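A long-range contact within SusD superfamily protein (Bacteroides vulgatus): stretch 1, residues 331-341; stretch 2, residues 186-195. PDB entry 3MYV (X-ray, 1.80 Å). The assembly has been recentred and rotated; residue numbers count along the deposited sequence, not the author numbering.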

# COMPACT_ATOMS: atom_id res chain seq x y z
N VAL A 331 5.02 2.95 -3.56
CA VAL A 331 4.62 1.96 -2.57
C VAL A 331 5.04 2.37 -1.15
O VAL A 331 4.27 2.21 -0.21
CB VAL A 331 5.23 0.59 -2.95
CG1 VAL A 331 4.87 -0.52 -1.92
CG2 VAL A 331 4.75 0.13 -4.36
N LEU A 332 6.26 2.89 -1.00
CA LEU A 332 6.79 3.37 0.27
C LEU A 332 7.53 4.68 0.06
O LEU A 332 8.53 4.73 -0.66
CB LEU A 332 7.74 2.32 0.87
CG LEU A 332 7.17 0.95 1.21
CD1 LEU A 332 8.29 -0.13 1.16
CD2 LEU A 332 6.48 1.00 2.58
N ARG A 333 7.02 5.74 0.68
CA ARG A 333 7.68 7.04 0.64
C ARG A 333 7.79 7.68 2.01
O ARG A 333 7.07 7.33 2.96
CB ARG A 333 7.03 7.99 -0.36
CG ARG A 333 5.64 8.51 -0.00
CD ARG A 333 5.15 9.46 -1.08
NE ARG A 333 3.75 9.87 -0.84
CZ ARG A 333 3.38 11.07 -0.42
NH1 ARG A 333 4.28 12.02 -0.16
NH2 ARG A 333 2.09 11.34 -0.26
N LEU A 334 8.71 8.63 2.11
CA LEU A 334 9.05 9.28 3.39
C LEU A 334 7.87 9.92 4.16
O LEU A 334 7.81 9.80 5.36
CB LEU A 334 10.17 10.32 3.15
CG LEU A 334 10.84 10.98 4.37
CD1 LEU A 334 11.39 9.92 5.36
CD2 LEU A 334 11.94 11.98 3.95
N SER A 335 6.97 10.62 3.49
CA SER A 335 5.82 11.22 4.18
C SER A 335 5.03 10.19 5.01
O SER A 335 4.58 10.49 6.10
CB SER A 335 4.90 11.95 3.21
OG SER A 335 5.51 13.10 2.61
N GLU A 336 4.88 8.97 4.50
CA GLU A 336 4.19 7.95 5.30
C GLU A 336 4.86 7.73 6.65
O GLU A 336 4.17 7.58 7.66
CB GLU A 336 4.06 6.61 4.58
CG GLU A 336 3.20 5.61 5.35
CD GLU A 336 3.26 4.17 4.83
OE1 GLU A 336 3.81 3.96 3.74
OE2 GLU A 336 2.72 3.28 5.52
N VAL A 337 6.19 7.68 6.65
CA VAL A 337 6.94 7.42 7.87
C VAL A 337 6.69 8.53 8.91
O VAL A 337 6.50 8.25 10.10
CB VAL A 337 8.43 7.25 7.59
CG1 VAL A 337 9.18 6.95 8.91
CG2 VAL A 337 8.68 6.15 6.55
N TYR A 338 6.67 9.77 8.46
CA TYR A 338 6.30 10.90 9.33
C TYR A 338 4.91 10.66 9.94
O TYR A 338 4.70 10.84 11.13
CB TYR A 338 6.33 12.22 8.56
CG TYR A 338 7.72 12.83 8.43
CD1 TYR A 338 8.67 12.32 7.54
CD2 TYR A 338 8.08 13.95 9.17
CE1 TYR A 338 9.95 12.90 7.43
CE2 TYR A 338 9.35 14.52 9.07
CZ TYR A 338 10.27 13.99 8.21
OH TYR A 338 11.52 14.57 8.09
N LEU A 339 3.95 10.25 9.11
CA LEU A 339 2.59 9.98 9.61
C LEU A 339 2.53 8.75 10.51
O LEU A 339 1.74 8.76 11.45
CB LEU A 339 1.59 9.88 8.46
CG LEU A 339 1.39 11.20 7.72
CD1 LEU A 339 0.64 10.99 6.42
CD2 LEU A 339 0.70 12.26 8.59
N ILE A 340 3.36 7.72 10.27
CA ILE A 340 3.44 6.58 11.20
C ILE A 340 3.97 7.05 12.59
O ILE A 340 3.40 6.71 13.64
CB ILE A 340 4.35 5.44 10.64
CG1 ILE A 340 3.70 4.81 9.38
CG2 ILE A 340 4.66 4.40 11.77
CD1 ILE A 340 4.61 3.90 8.55
N ALA A 341 5.03 7.83 12.59
CA ALA A 341 5.53 8.37 13.86
C ALA A 341 4.45 9.23 14.57
O ALA A 341 4.27 9.13 15.80
CB ALA A 341 6.79 9.21 13.61
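Stretch 2 186-195: RMNKYAARAL

Stretch 2 begins in an irregular segment and enters a helix at Lys 189, with phi/psi values from Lys 189 to Leu 195 close to -60/-45 and backbone bonds of 2.9 to 3.0 Å, such as Ala 192 N to Asn 188 O at 3.0 Å. Stretch 1 first turns a corner at Val 331 and Leu 332, then becomes helical, its regular i to i+4 pattern being clearest from Ser 335 onward, as in Ile 340 N to Glu 336 O at 2.7 Å. At the corner, Leu 332 is extended (phi/psi -138/117). Touching residues are at least 137 positions apart in sequence, so this is a tertiary contact between distant parts of one chain.

The direction of the packing follows from the CA register. Leu 332 CA lies 6.4 Å from Ala 191 CA, and Val 337 CA lies 6.4 Å from Ala 194 CA, so residue numbers rise together along both segments. Five residues of stretch 1 advance against three of stretch 2; the corner residue Leu 332 lies nearest Ala 191, and Val 337, in the helix of stretch 1, lies nearest Ala 194.

Several apolar side chains meet across the contact, and Leu 332 is at their centre. Its CA-to-CB bond points toward stretch 2, and 106 Å² of the residue is covered, out of 261 Å² buried on both sides together. With chi1 at m and chi2 at t, Leu 332 CD1 lies 4.2 Å from SE of Met 187 (a selenomethionine), 4.1 Å from Ala 191 CB and 4.0 Å from Leu 195 CB, while Leu 332 CD2 lies 4.4 Å from Ala 194 CB. One leucine therefore touches Met 187, before the helix, and Ala 191, Ala 194 and Leu 195 within it. Val 337, at chi1 t, adds a second point: its CG2 is 3.9 Å from Ala 194 CB. The small methyl of Ala 194 is thus met by both Leu 332 and Val 337, consistent with the 65 Å² covered on that residue.

A second group of contacts is made by side chains against backbone. Leu 332 CD1 comes within 3.4 Å of Ala 191 O, the closest approach between the stretches, and Leu 332 CD2 is 3.8 Å from Leu 195 CA. Ile 340 reaches in more loosely, its CD1 4.3 Å from Ala 194 O. These are van der Waals contacts, since a methyl group offers a carbonyl no conventional donor; Ala 191 O already accepts from Leu 195 N at 2.9 Å.

No hydrogen bond crosses between the stretches; the polar bonds detected lie within each stretch or run elsewhere in the structure. Within stretch 2, Asn 188 occupies the N-cap position: Ala 191 N donates to Asn 188 OD1 at 3.1 Å with a nearly straight angle of 169°, satisfying an amide that a helix start leaves without a backbone acceptor. The cap helps define the start of the helix on which Leu 332 rests.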

# COMPACT_ATOMS: atom_id res chain seq x y z
N ARG A 186 13.25 -1.13 -6.92
CA ARG A 186 13.28 -2.19 -5.92
C ARG A 186 13.43 -1.65 -4.49
O ARG A 186 13.73 -0.46 -4.29
CB ARG A 186 14.41 -3.18 -6.27
CG ARG A 186 14.19 -3.89 -7.62
CD ARG A 186 15.44 -4.61 -8.18
NE ARG A 186 16.06 -5.59 -7.29
CZ ARG A 186 17.05 -6.42 -7.64
NH1 ARG A 186 17.51 -6.46 -8.89
NH2 ARG A 186 17.60 -7.24 -6.76
N MSE A 187 13.23 -2.52 -3.51
CA MSE A 187 13.38 -2.16 -2.11
C MSE A 187 14.86 -2.26 -1.72
O MSE A 187 15.55 -3.22 -2.09
CB MSE A 187 12.55 -3.10 -1.22
CG MSE A 187 11.06 -2.82 -1.32
SE MSE A 187 9.99 -3.75 -0.05
CE MSE A 187 9.81 -5.40 -1.01
N ASN A 188 15.31 -1.29 -0.94
CA ASN A 188 16.59 -1.35 -0.23
C ASN A 188 16.31 -1.34 1.28
O ASN A 188 15.16 -1.42 1.70
CB ASN A 188 17.50 -0.19 -0.63
CG ASN A 188 16.97 1.18 -0.19
OD1 ASN A 188 15.85 1.29 0.26
ND2 ASN A 188 17.79 2.21 -0.32
N LYS A 189 17.36 -1.23 2.08
CA LYS A 189 17.21 -1.30 3.55
C LYS A 189 16.26 -0.22 4.07
O LYS A 189 15.44 -0.48 4.95
CB LYS A 189 18.58 -1.19 4.22
CG LYS A 189 18.57 -1.48 5.72
CD LYS A 189 20.01 -1.43 6.26
CE LYS A 189 20.03 -1.54 7.75
NZ LYS A 189 21.35 -1.87 8.24
N TYR A 190 16.33 0.98 3.50
CA TYR A 190 15.41 2.02 3.91
C TYR A 190 13.95 1.67 3.67
O TYR A 190 13.11 1.89 4.56
CB TYR A 190 15.74 3.34 3.26
CG TYR A 190 16.93 4.05 3.82
CD1 TYR A 190 16.79 5.00 4.84
CD2 TYR A 190 18.19 3.86 3.27
CE1 TYR A 190 17.90 5.68 5.33
CE2 TYR A 190 19.29 4.54 3.73
CZ TYR A 190 19.14 5.44 4.76
OH TYR A 190 20.26 6.10 5.20
N ALA A 191 13.64 1.15 2.49
CA ALA A 191 12.31 0.70 2.13
C ALA A 191 11.82 -0.35 3.09
O ALA A 191 10.67 -0.32 3.59
CB ALA A 191 12.31 0.12 0.67
N ALA A 192 12.68 -1.34 3.32
CA ALA A 192 12.32 -2.44 4.23
C ALA A 192 12.01 -1.97 5.65
O ALA A 192 11.09 -2.49 6.29
CB ALA A 192 13.45 -3.52 4.26
N ARG A 193 12.78 -1.01 6.16
CA ARG A 193 12.50 -0.42 7.48
C ARG A 193 11.20 0.40 7.45
O ARG A 193 10.43 0.36 8.39
CB ARG A 193 13.67 0.46 7.96
CG ARG A 193 14.99 -0.33 8.16
CD ARG A 193 16.16 0.63 8.33
NE ARG A 193 16.11 1.33 9.60
CZ ARG A 193 16.74 2.47 9.87
NH1 ARG A 193 17.43 3.12 8.91
NH2 ARG A 193 16.66 2.97 11.08
N ALA A 194 10.95 1.12 6.35
CA ALA A 194 9.70 1.88 6.25
C ALA A 194 8.50 0.91 6.30
O ALA A 194 7.52 1.16 7.01
CB ALA A 194 9.69 2.74 4.96
N LEU A 195 8.60 -0.20 5.57
CA LEU A 195 7.52 -1.19 5.53
C LEU A 195 7.31 -1.81 6.94
O LEU A 195 6.17 -1.97 7.39
CB LEU A 195 7.83 -2.28 4.49
CG LEU A 195 6.84 -3.43 4.33
CD1 LEU A 195 5.43 -2.94 4.04
CD2 LEU A 195 7.29 -4.44 3.25